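Local coordinates for protein TbiB1 (Thermobaculum terrenum, PDB 5V1V) that binds the leader peptide of a lasso-peptide precursor, probably so that the precursor can be recognised and processed during biosynthesis of the natural product, at residues A13-D17 with E18-L22; E50-V53 with D54-A58; D73-R76 with A77-N80. All blocks are in the same frame, centred on the assembly; numbering follows the deposited sequence.

Interaction 1 of 3, residues A13-D17 with E18-L22. With ZN (zinc ion), chain E.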
ATOM      1  N   ALA A  13       5.319   5.814  -9.090  1.00 14.31           N
ATOM      2  CA  ALA A  13       6.603   5.745  -9.780  1.00 14.62           C
ATOM      3  C   ALA A  13       7.439   4.640  -9.141  1.00 15.51           C
ATOM      4  O   ALA A  13       7.965   4.817  -8.048  1.00 16.15           O
ATOM      5  CB  ALA A  13       7.324   7.084  -9.674  1.00 17.23           C
ATOM      6  N   HIS A  14       7.560   3.501  -9.815  1.00 16.29           N
ATOM      7  CA  HIS A  14       8.346   2.392  -9.284  1.00 18.24           C
ATOM      8  C   HIS A  14       9.821   2.585  -9.553  1.00 19.59           C
ATOM      9  O   HIS A  14      10.225   2.972 -10.651  1.00 20.82           O
ATOM     10  CB  HIS A  14       7.920   1.070  -9.905  1.00 21.51           C
ATOM     11  CG  HIS A  14       6.574   0.604  -9.471  1.00 22.91           C
ATOM     12  ND1 HIS A  14       6.387  -0.256  -8.412  1.00 24.78           N
ATOM     13  CD2 HIS A  14       5.344   0.868  -9.964  1.00 22.87           C
ATOM     14  CE1 HIS A  14       5.097  -0.497  -8.267  1.00 23.66           C
ATOM     15  NE2 HIS A  14       4.442   0.174  -9.198  1.00 23.31           N
ATOM     16  N   ILE A  15      10.621   2.299  -8.535  1.00 21.48           N
ATOM     17  CA  ILE A  15      12.070   2.334  -8.649  1.00 23.47           C
ATOM     18  C   ILE A  15      12.594   1.126  -7.876  1.00 27.40           C
ATOM     19  O   ILE A  15      12.541   1.107  -6.645  1.00 25.69           O
ATOM     20  CB  ILE A  15      12.643   3.672  -8.127  1.00 25.01           C
ATOM     21  CG1 ILE A  15      12.107   4.835  -8.975  1.00 24.10           C
ATOM     22  CG2 ILE A  15      14.167   3.667  -8.163  1.00 27.11           C
ATOM     23  CD1 ILE A  15      12.154   6.190  -8.312  1.00 25.71           C
ATOM     24  N   ASP A  16      13.051   0.117  -8.622  1.00 31.09           N
ATOM     25  CA  ASP A  16      13.497  -1.190  -8.100  1.00 38.41           C
ATOM     26  C   ASP A  16      13.354  -1.384  -6.582  1.00 40.73           C
ATOM     27  O   ASP A  16      14.131  -0.821  -5.802  1.00 48.15           O
ATOM     28  CB  ASP A  16      14.936  -1.478  -8.555  1.00 46.86           C
ATOM     29  CG  ASP A  16      15.349  -2.931  -8.350  1.00 54.64           C
ATOM     30  OD1 ASP A  16      14.469  -3.822  -8.319  1.00 58.87           O
ATOM     31  OD2 ASP A  16      16.567  -3.184  -8.230  1.00 59.97           O
ATOM     32  N   ASP A  17      12.364  -2.193  -6.195  1.00 35.45           N
ATOM     33  CA  ASP A  17      12.023  -2.511  -4.788  1.00 38.51           C
ATOM     34  C   ASP A  17      10.965  -1.558  -4.234  1.00 32.14           C
ATOM     35  O   ASP A  17      10.043  -1.976  -3.526  1.00 29.25           O
ATOM     36  CB  ASP A  17      13.273  -2.547  -3.875  1.00 42.14           C
ATOM     37  CG  ASP A  17      12.956  -2.945  -2.427  1.00 40.53           C
ATOM     38  OD1 ASP A  17      12.022  -3.749  -2.199  1.00 43.55           O
ATOM     39  OD2 ASP A  17      13.654  -2.454  -1.503  1.00 32.02           O
ATOM     40  N   GLU A  18      11.090  -0.285  -4.590  1.00 27.73           N
ATOM     41  CA  GLU A  18      10.310   0.772  -3.967  1.00 24.36           C
ATOM     42  C   GLU A  18       9.284   1.391  -4.915  1.00 20.74           C
ATOM     43  O   GLU A  18       9.312   1.170  -6.127  1.00 21.96           O
ATOM     44  CB  GLU A  18      11.244   1.862  -3.424  1.00 26.95           C
ATOM     45  CG  GLU A  18      12.173   1.403  -2.303  1.00 32.06           C
ATOM     46  CD  GLU A  18      13.149   2.479  -1.856  1.00 37.28           C
ATOM     47  OE1 GLU A  18      13.610   3.271  -2.707  1.00 44.26           O
ATOM     48  OE2 GLU A  18      13.464   2.531  -0.646  1.00 42.93           O
ATOM     49  N   VAL A  19       8.372   2.162  -4.336  1.00 16.80           N
ATOM     50  CA  VAL A  19       7.430   2.971  -5.106  1.00 16.76           C
ATOM     51  C   VAL A  19       7.365   4.346  -4.472  1.00 14.11           C
ATOM     52  O   VAL A  19       7.247   4.472  -3.254  1.00 16.40           O
ATOM     53  CB  VAL A  19       5.985   2.419  -5.103  1.00 18.66           C
ATOM     54  CG1 VAL A  19       5.203   3.014  -6.270  1.00 19.51           C
ATOM     55  CG2 VAL A  19       5.953   0.906  -5.171  1.00 22.18           C
ATOM     56  N   VAL A  20       7.438   5.376  -5.303  1.00 13.44           N
ATOM     57  CA  VAL A  20       7.165   6.730  -4.865  1.00 13.61           C
ATOM     58  C   VAL A  20       5.736   7.058  -5.293  1.00 11.98           C
ATOM     59  O   VAL A  20       5.358   6.840  -6.457  1.00 12.93           O
ATOM     60  CB  VAL A  20       8.171   7.726  -5.473  1.00 14.08           C
ATOM     61  CG1 VAL A  20       7.855   9.145  -5.024  1.00 15.88           C
ATOM     62  CG2 VAL A  20       9.588   7.339  -5.063  1.00 17.26           C
ATOM     63  N   LEU A  21       4.934   7.566  -4.357  1.00 11.76           N
ATOM     64  CA  LEU A  21       3.551   7.965  -4.650  1.00 11.65           C
ATOM     65  C   LEU A  21       3.431   9.476  -4.591  1.00 11.87           C
ATOM     66  O   LEU A  21       3.910  10.091  -3.636  1.00 12.42           O
ATOM     67  CB  LEU A  21       2.578   7.370  -3.626  1.00 13.41           C
ATOM     68  CG  LEU A  21       2.708   5.878  -3.342  1.00 13.48           C
ATOM     69  CD1 LEU A  21       1.717   5.425  -2.284  1.00 13.74           C
ATOM     70  CD2 LEU A  21       2.497   5.100  -4.624  1.00 15.50           C
ATOM     71  N   LEU A  22       2.774  10.062  -5.588  1.00 12.05           N
ATOM     72  CA  LEU A  22       2.510  11.489  -5.615  0.50 13.65           C
ATOM     73  C   LEU A  22       1.007  11.718  -5.659  1.00 11.95           C
ATOM     74  O   LEU A  22       0.331  11.226  -6.562  1.00 13.93           O
ATOM     75  CB  LEU A  22       3.157  12.124  -6.847  0.50 16.59           C
ATOM     76  CG  LEU A  22       4.680  12.209  -6.929  0.50 19.26           C
ATOM     77  CD1 LEU A  22       5.311  10.876  -7.309  0.50 19.15           C
ATOM     78  CD2 LEU A  22       5.035  13.277  -7.947  0.50 22.47           C
TER
HETATM   79 ZN    ZN E 101       2.756  -0.365  -9.998  1.00 28.80          ZN
HETATM   80  O   HOH W   1       8.337  -1.312  -6.763  1.00 31.35           O
HETATM   81  O   HOH W   2       2.802  -2.259 -10.455  1.00 28.79           O

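Interaction 2 of 3, residues E50-V53 with D54-A58. With ZN (zinc ion), chain F.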
ATOM      1  N   GLU A  50      -8.884  -9.832   0.840  1.00 16.72           N
ATOM      2  CA  GLU A  50      -8.683 -11.293   0.971  0.50 16.21           C
ATOM      3  C   GLU A  50      -7.575 -11.781   0.053  1.00 15.14           C
ATOM      4  O   GLU A  50      -6.720 -12.573   0.456  1.00 17.01           O
ATOM      5  CB  GLU A  50      -9.971 -12.083   0.672  0.50 16.12           C
ATOM      6  CG  GLU A  50      -9.800 -13.605   0.650  0.50 15.81           C
ATOM      7  CD  GLU A  50      -9.489 -14.176   2.020  0.50 13.78           C
ATOM      8  OE1 GLU A  50      -9.743 -13.479   3.022  0.50 14.68           O
ATOM      9  OE2 GLU A  50      -8.995 -15.327   2.106  0.50 11.48           O
ATOM     10  N   GLU A  51      -7.607 -11.320  -1.198  1.00 14.49           N
ATOM     11  CA  GLU A  51      -6.611 -11.700  -2.202  1.00 15.78           C
ATOM     12  C   GLU A  51      -5.225 -11.206  -1.813  1.00 15.22           C
ATOM     13  O   GLU A  51      -4.233 -11.896  -2.030  1.00 16.29           O
ATOM     14  CB  GLU A  51      -6.966 -11.133  -3.576  1.00 16.96           C
ATOM     15  CG  GLU A  51      -8.270 -11.651  -4.137  1.00 19.33           C
ATOM     16  CD  GLU A  51      -8.534 -11.143  -5.532  1.00 21.81           C
ATOM     17  OE1 GLU A  51      -8.358 -11.926  -6.485  1.00 24.68           O
ATOM     18  OE2 GLU A  51      -8.906  -9.957  -5.667  1.00 21.79           O
ATOM     19  N   ILE A  52      -5.159 -10.004  -1.244  1.00 13.51           N
ATOM     20  CA  ILE A  52      -3.882  -9.442  -0.831  1.00 13.21           C
ATOM     21  C   ILE A  52      -3.318 -10.251   0.340  1.00 13.84           C
ATOM     22  O   ILE A  52      -2.149 -10.611   0.336  1.00 14.52           O
ATOM     23  CB  ILE A  52      -4.005  -7.946  -0.464  1.00 12.77           C
ATOM     24  CG1 ILE A  52      -4.408  -7.134  -1.705  1.00 13.72           C
ATOM     25  CG2 ILE A  52      -2.702  -7.438   0.145  1.00 14.13           C
ATOM     26  CD1 ILE A  52      -4.771  -5.694  -1.414  1.00 15.04           C
ATOM     27  N   VAL A  53      -4.155 -10.558   1.328  1.00 13.07           N
ATOM     28  CA  VAL A  53      -3.733 -11.412   2.437  1.00 13.53           C
ATOM     29  C   VAL A  53      -3.169 -12.729   1.889  1.00 13.26           C
ATOM     30  O   VAL A  53      -2.084 -13.158   2.279  1.00 14.45           O
ATOM     31  CB  VAL A  53      -4.887 -11.668   3.437  1.00 13.63           C
ATOM     32  CG1 VAL A  53      -4.491 -12.727   4.461  1.00 14.00           C
ATOM     33  CG2 VAL A  53      -5.298 -10.375   4.136  1.00 14.77           C
ATOM     34  N   ASP A  54      -3.901 -13.361   0.977  1.00 13.94           N
ATOM     35  CA  ASP A  54      -3.484 -14.656   0.461  1.00 13.91           C
ATOM     36  C   ASP A  54      -2.166 -14.544  -0.295  1.00 13.92           C
ATOM     37  O   ASP A  54      -1.315 -15.419  -0.163  1.00 15.62           O
ATOM     38  CB  ASP A  54      -4.583 -15.268  -0.399  1.00 16.12           C
ATOM     39  CG  ASP A  54      -5.780 -15.690   0.416  1.00 16.01           C
ATOM     40  OD1 ASP A  54      -5.729 -15.608   1.664  1.00 18.23           O
ATOM     41  OD2 ASP A  54      -6.788 -16.101  -0.196  1.00 16.30           O
ATOM     42  N   ALA A  55      -1.985 -13.469  -1.063  1.00 13.78           N
ATOM     43  CA  ALA A  55      -0.749 -13.265  -1.815  1.00 13.16           C
ATOM     44  C   ALA A  55       0.449 -13.076  -0.894  1.00 14.08           C
ATOM     45  O   ALA A  55       1.489 -13.708  -1.093  1.00 15.67           O
ATOM     46  CB  ALA A  55      -0.890 -12.090  -2.768  1.00 14.17           C
ATOM     47  N   ILE A  56       0.295 -12.235   0.126  1.00 13.85           N
ATOM     48  CA  ILE A  56       1.381 -12.004   1.074  1.00 14.37           C
ATOM     49  C   ILE A  56       1.714 -13.292   1.840  1.00 15.43           C
ATOM     50  O   ILE A  56       2.883 -13.598   2.047  1.00 16.05           O
ATOM     51  CB  ILE A  56       1.085 -10.811   2.016  1.00 14.18           C
ATOM     52  CG1 ILE A  56       0.896  -9.508   1.212  1.00 15.13           C
ATOM     53  CG2 ILE A  56       2.201 -10.641   3.035  1.00 14.96           C
ATOM     54  CD1 ILE A  56       2.042  -9.147   0.275  1.00 18.10           C
ATOM     55  N   CYS A  57       0.696 -14.062   2.220  1.00 16.01           N
ATOM     56  CA  CYS A  57       0.919 -15.357   2.880  1.00 15.79           C
ATOM     57  C   CYS A  57       1.636 -16.376   2.005  1.00 16.46           C
ATOM     58  O   CYS A  57       2.359 -17.234   2.517  1.00 17.99           O
ATOM     59  CB  CYS A  57      -0.394 -15.956   3.351  1.00 16.59           C
ATOM     60  SG  CYS A  57      -1.031 -15.148   4.823  1.00 19.28           S
ATOM     61  N   ALA A  58       1.427 -16.291   0.695  1.00 16.25           N
ATOM     62  CA  ALA A  58       2.065 -17.201  -0.247  1.00 17.37           C
ATOM     63  C   ALA A  58       3.513 -16.794  -0.526  1.00 17.30           C
ATOM     64  O   ALA A  58       4.366 -17.649  -0.787  1.00 20.31           O
ATOM     65  CB  ALA A  58       1.266 -17.250  -1.539  1.00 19.04           C
TER
HETATM   66 ZN    ZN F 102      -8.342 -16.684   0.853  1.00 16.88          ZN
HETATM   67  O   HOH W   3      -7.450 -18.033   2.110  1.00 20.29           O

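Interaction 3 of 3, residues D73-R76 with A77-N80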
ATOM      1  N   ASP A  73      -3.885  -1.955   9.259  1.00 11.46           N
ATOM      2  CA  ASP A  73      -3.242  -0.686   9.626  1.00 11.11           C
ATOM      3  C   ASP A  73      -2.656   0.035   8.416  1.00 11.15           C
ATOM      4  O   ASP A  73      -2.742   1.261   8.322  1.00 11.51           O
ATOM      5  CB  ASP A  73      -2.141  -0.902  10.683  1.00 13.66           C
ATOM      6  CG  ASP A  73      -2.691  -1.134  12.083  1.00 14.87           C
ATOM      7  OD1 ASP A  73      -3.816  -0.686  12.392  1.00 13.67           O
ATOM      8  OD2 ASP A  73      -1.978  -1.766  12.894  1.00 17.79           O
ATOM      9  N   PHE A  74      -2.075  -0.719   7.488  1.00 10.75           N
ATOM     10  CA  PHE A  74      -1.483  -0.127   6.304  1.00 10.62           C
ATOM     11  C   PHE A  74      -2.554   0.487   5.408  1.00 10.34           C
ATOM     12  O   PHE A  74      -2.414   1.624   4.948  1.00 10.57           O
ATOM     13  CB  PHE A  74      -0.673  -1.186   5.561  1.00 10.98           C
ATOM     14  CG  PHE A  74       0.039  -0.675   4.351  1.00 10.56           C
ATOM     15  CD1 PHE A  74       1.104   0.216   4.465  1.00 11.44           C
ATOM     16  CD2 PHE A  74      -0.341  -1.109   3.091  1.00 11.49           C
ATOM     17  CE1 PHE A  74       1.771   0.662   3.332  1.00 11.54           C
ATOM     18  CE2 PHE A  74       0.329  -0.677   1.958  1.00 11.21           C
ATOM     19  CZ  PHE A  74       1.378   0.216   2.080  1.00 11.93           C
ATOM     20  N   LEU A  75      -3.628  -0.260   5.167  1.00  9.67           N
ATOM     21  CA  LEU A  75      -4.729   0.278   4.363  1.00  9.62           C
ATOM     22  C   LEU A  75      -5.346   1.518   5.021  1.00 10.06           C
ATOM     23  O   LEU A  75      -5.676   2.488   4.345  1.00 10.60           O
ATOM     24  CB  LEU A  75      -5.801  -0.780   4.107  1.00 10.85           C
ATOM     25  CG  LEU A  75      -5.376  -2.008   3.305  1.00 11.68           C
ATOM     26  CD1 LEU A  75      -6.579  -2.913   3.118  1.00 13.88           C
ATOM     27  CD2 LEU A  75      -4.782  -1.623   1.962  1.00 12.97           C
ATOM     28  N   ARG A  76      -5.486   1.496   6.348  1.00 10.23           N
ATOM     29  CA  ARG A  76      -5.981   2.667   7.057  1.00 11.00           C
ATOM     30  C   ARG A  76      -5.052   3.864   6.885  1.00 10.66           C
ATOM     31  O   ARG A  76      -5.522   4.981   6.731  1.00 11.68           O
ATOM     32  CB  ARG A  76      -6.137   2.360   8.540  1.00 12.91           C
ATOM     33  CG  ARG A  76      -7.298   1.437   8.873  1.00 15.31           C
ATOM     34  CD  ARG A  76      -7.329   1.092  10.360  1.00 18.99           C
ATOM     35  NE  ARG A  76      -7.362   2.289  11.202  1.00 25.76           N
ATOM     36  CZ  ARG A  76      -8.440   3.047  11.392  1.00 32.21           C
ATOM     37  NH1 ARG A  76      -9.599   2.737  10.814  1.00 31.20           N
ATOM     38  NH2 ARG A  76      -8.358   4.120  12.169  1.00 35.42           N
ATOM     39  N   ALA A  77      -3.740   3.621   6.868  1.00 10.26           N
ATOM     40  CA  ALA A  77      -2.783   4.712   6.690  1.00 10.73           C
ATOM     41  C   ALA A  77      -2.916   5.295   5.291  1.00 10.45           C
ATOM     42  O   ALA A  77      -2.900   6.513   5.117  1.00 11.49           O
ATOM     43  CB  ALA A  77      -1.359   4.244   6.968  1.00 12.16           C
ATOM     44  N   LEU A  78      -3.068   4.426   4.295  1.00 10.47           N
ATOM     45  CA  LEU A  78      -3.282   4.895   2.930  1.00 10.04           C
ATOM     46  C   LEU A  78      -4.572   5.704   2.827  1.00  9.92           C
ATOM     47  O   LEU A  78      -4.597   6.765   2.200  1.00 11.41           O
ATOM     48  CB  LEU A  78      -3.309   3.729   1.941  1.00 10.40           C
ATOM     49  CG  LEU A  78      -2.047   2.874   1.814  1.00 10.63           C
ATOM     50  CD1 LEU A  78      -2.329   1.712   0.873  1.00 11.85           C
ATOM     51  CD2 LEU A  78      -0.859   3.693   1.333  1.00 11.81           C
ATOM     52  N   ALA A  79      -5.639   5.211   3.445  1.00 10.05           N
ATOM     53  CA  ALA A  79      -6.928   5.901   3.397  1.00 10.64           C
ATOM     54  C   ALA A  79      -6.858   7.281   4.064  1.00 11.16           C
ATOM     55  O   ALA A  79      -7.416   8.262   3.566  1.00 11.65           O
ATOM     56  CB  ALA A  79      -7.995   5.034   4.034  1.00 11.93           C
ATOM     57  N   ASN A  80      -6.132   7.350   5.178  1.00 11.05           N
ATOM     58  CA  ASN A  80      -5.989   8.593   5.926  1.00 11.88           C
ATOM     59  C   ASN A  80      -5.290   9.685   5.114  1.00 11.10           C
ATOM     60  O   ASN A  80      -5.537  10.875   5.322  1.00 12.89           O
ATOM     61  CB  ASN A  80      -5.233   8.333   7.232  1.00 13.50           C
ATOM     62  CG  ASN A  80      -4.957   9.607   8.004  1.00 17.16           C
ATOM     63  OD1 ASN A  80      -5.877  10.264   8.481  1.00 21.96           O
ATOM     64  ND2 ASN A  80      -3.685   9.983   8.090  1.00 18.85           N
TER

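Interaction 1 of 3, residues A13-D17 with E18-L22
H14 and V19 lie side by side on one face of a tight antiparallel hairpin, as a non-hydrogen-bonded pair. H14 CB passes 4.0 Å from E18 O, and a first torsion of -70° sets CG anti to the carbonyl carbon, carrying the imidazole alongside the V19 methyls. V19 CG1 sits 4.0 Å above the centroid of the H14 ring, 6° off its normal, a CH-pi contact, while V19 CG2 comes to 3.5 Å from H14 ND1 and equally close to CE1. ND1 gives its N-H to water 1, at 2.8 Å and in the ring plane, and that water donates in turn to E18 O. The same carbonyl receives I15 N at 3.0 Å, so two donors hold it. At the tip, H14 NE2 binds the zinc ion at 1.9 Å; water 2 and E44 OE1 are further ligands. Bonded at ND1 and NE2 and covered on one face by V19 CG1, the imidazole has its rotation largely fixed. An alanine in place of V19 is likely to uncover that face, giving the ring more freedom to tilt. The paired N-H and C=O groups of A13 with V20, and of I15 with E18, tie the backbones around a two-residue loop, D16-D17. On the reverse face, I15 CD1 reaches V20 CG2 at 4.3 Å. The hairpin supplies two of the three strands of an antiparallel sheet, with 18-23 in the middle: V19 and L21 pair with strand 28-32, H14 leans on S41 and V19 on S37 of helix 34-44, and L21 packs on W40 of the same helix.

Interaction 2 of 3, residues E50-V53 with D54-A58
E50 and D54, two carboxylates one helical turn apart, whose like charges would probably repel without the metal between them, share a zinc ion. E50 OE2 and D54 OD2 each bind the metal at 2.0 Å, and water 3 is a third ligand. The two carboxylates cross obliquely, their planes 88° apart; each gives one oxygen to the zinc, with OE2 and OD2 3.3 Å from each other. E50 gets there by a bent chain: CG is anti to the backbone N (chi1 174°) and the turn at chi2 (68°) folds the carboxylate toward D54. R64 of helix 64-80 makes salt bridges to both acids, to E50 OE1 and D54 OD1, which probably offsets their negative charge further and ties the pair to the next helix. Beneath them the backbone keeps regular helical bonding, with D54 N donating to E50 O at 3.0 Å. On the buried side I52 CG2 meets I56 CG1 at 4.3 Å; at its margin V53 CG1 meets C57 SG at 4.2 Å. I52 packs on L42 and L43, and V53 on L71. I56 touches an aromatic side chain of the bound peptide. The arrangement is an i, i+4 acidic metal site on the surface of an amphipathic helix, whose apolar face lies against helices 34-44 and 64-80 of the PqqD-type fold.

Interaction 3 of 3, residues D73-R76 with A77-N80
A79 N donates to L75 O at 2.9 Å with an angle of 160° at the hydrogen, one of four successive i to i+4 bonds that run through this last part of helix 64-80. The pair one residue earlier, F74 and L78, carries the main side-chain contact. L78 CG lies 4.2 Å above one face of the F74 ring, offset toward its rim, and L78 CD1 comes to 3.7 Å from F74 CE2. F74 CG stands anti to the backbone N (chi1 -177°), which sends the phenyl out from the helix with one face turned to L78, four residues on. L78 CG also sits 3.4 Å from F74 O, so the leucine lies against both the backbone carbonyl and the ring. L75 CD2 adds a looser touch, 4.3 Å from L78 CD1. Beyond these, F74 packs on I39, L75 and L78 both on L43, and L78 on W40, all of helix 34-44. On the outward side R76 reaches D89, near the C-terminus, in a salt bridge and rests on Y87. D73, R76 and N80 lie on the exposed side and F74, L75 and L78 on the buried one, so this part of the helix is amphipathic. F74, A77 and L78 also touch apolar side chains of the bound leader peptide, and this part of its surface offers shape rather than side-chain charge. That is consistent with recognition by steric fit, which can tolerate variation in the peptide sequence.

In the fold
The three contacts are spread over the fold, their centres 17 to 21 Å apart, and none touches another. Interaction 3 comes to about 5 Å, nearest atoms, from each of the others, whereas interactions 1 and 2 stay about 11 Å apart. Helix 34-44 joins them, receiving side chains from all three. So does the leader peptide, which meets L22 of interaction 1, I56 of interaction 2 and F74, A77 and L78 of interaction 3. Interactions 1 and 2 each supply ligands to a zinc ion, and a third zinc, bound by E82 and E85, lies about 6 Å from the side chain of A79.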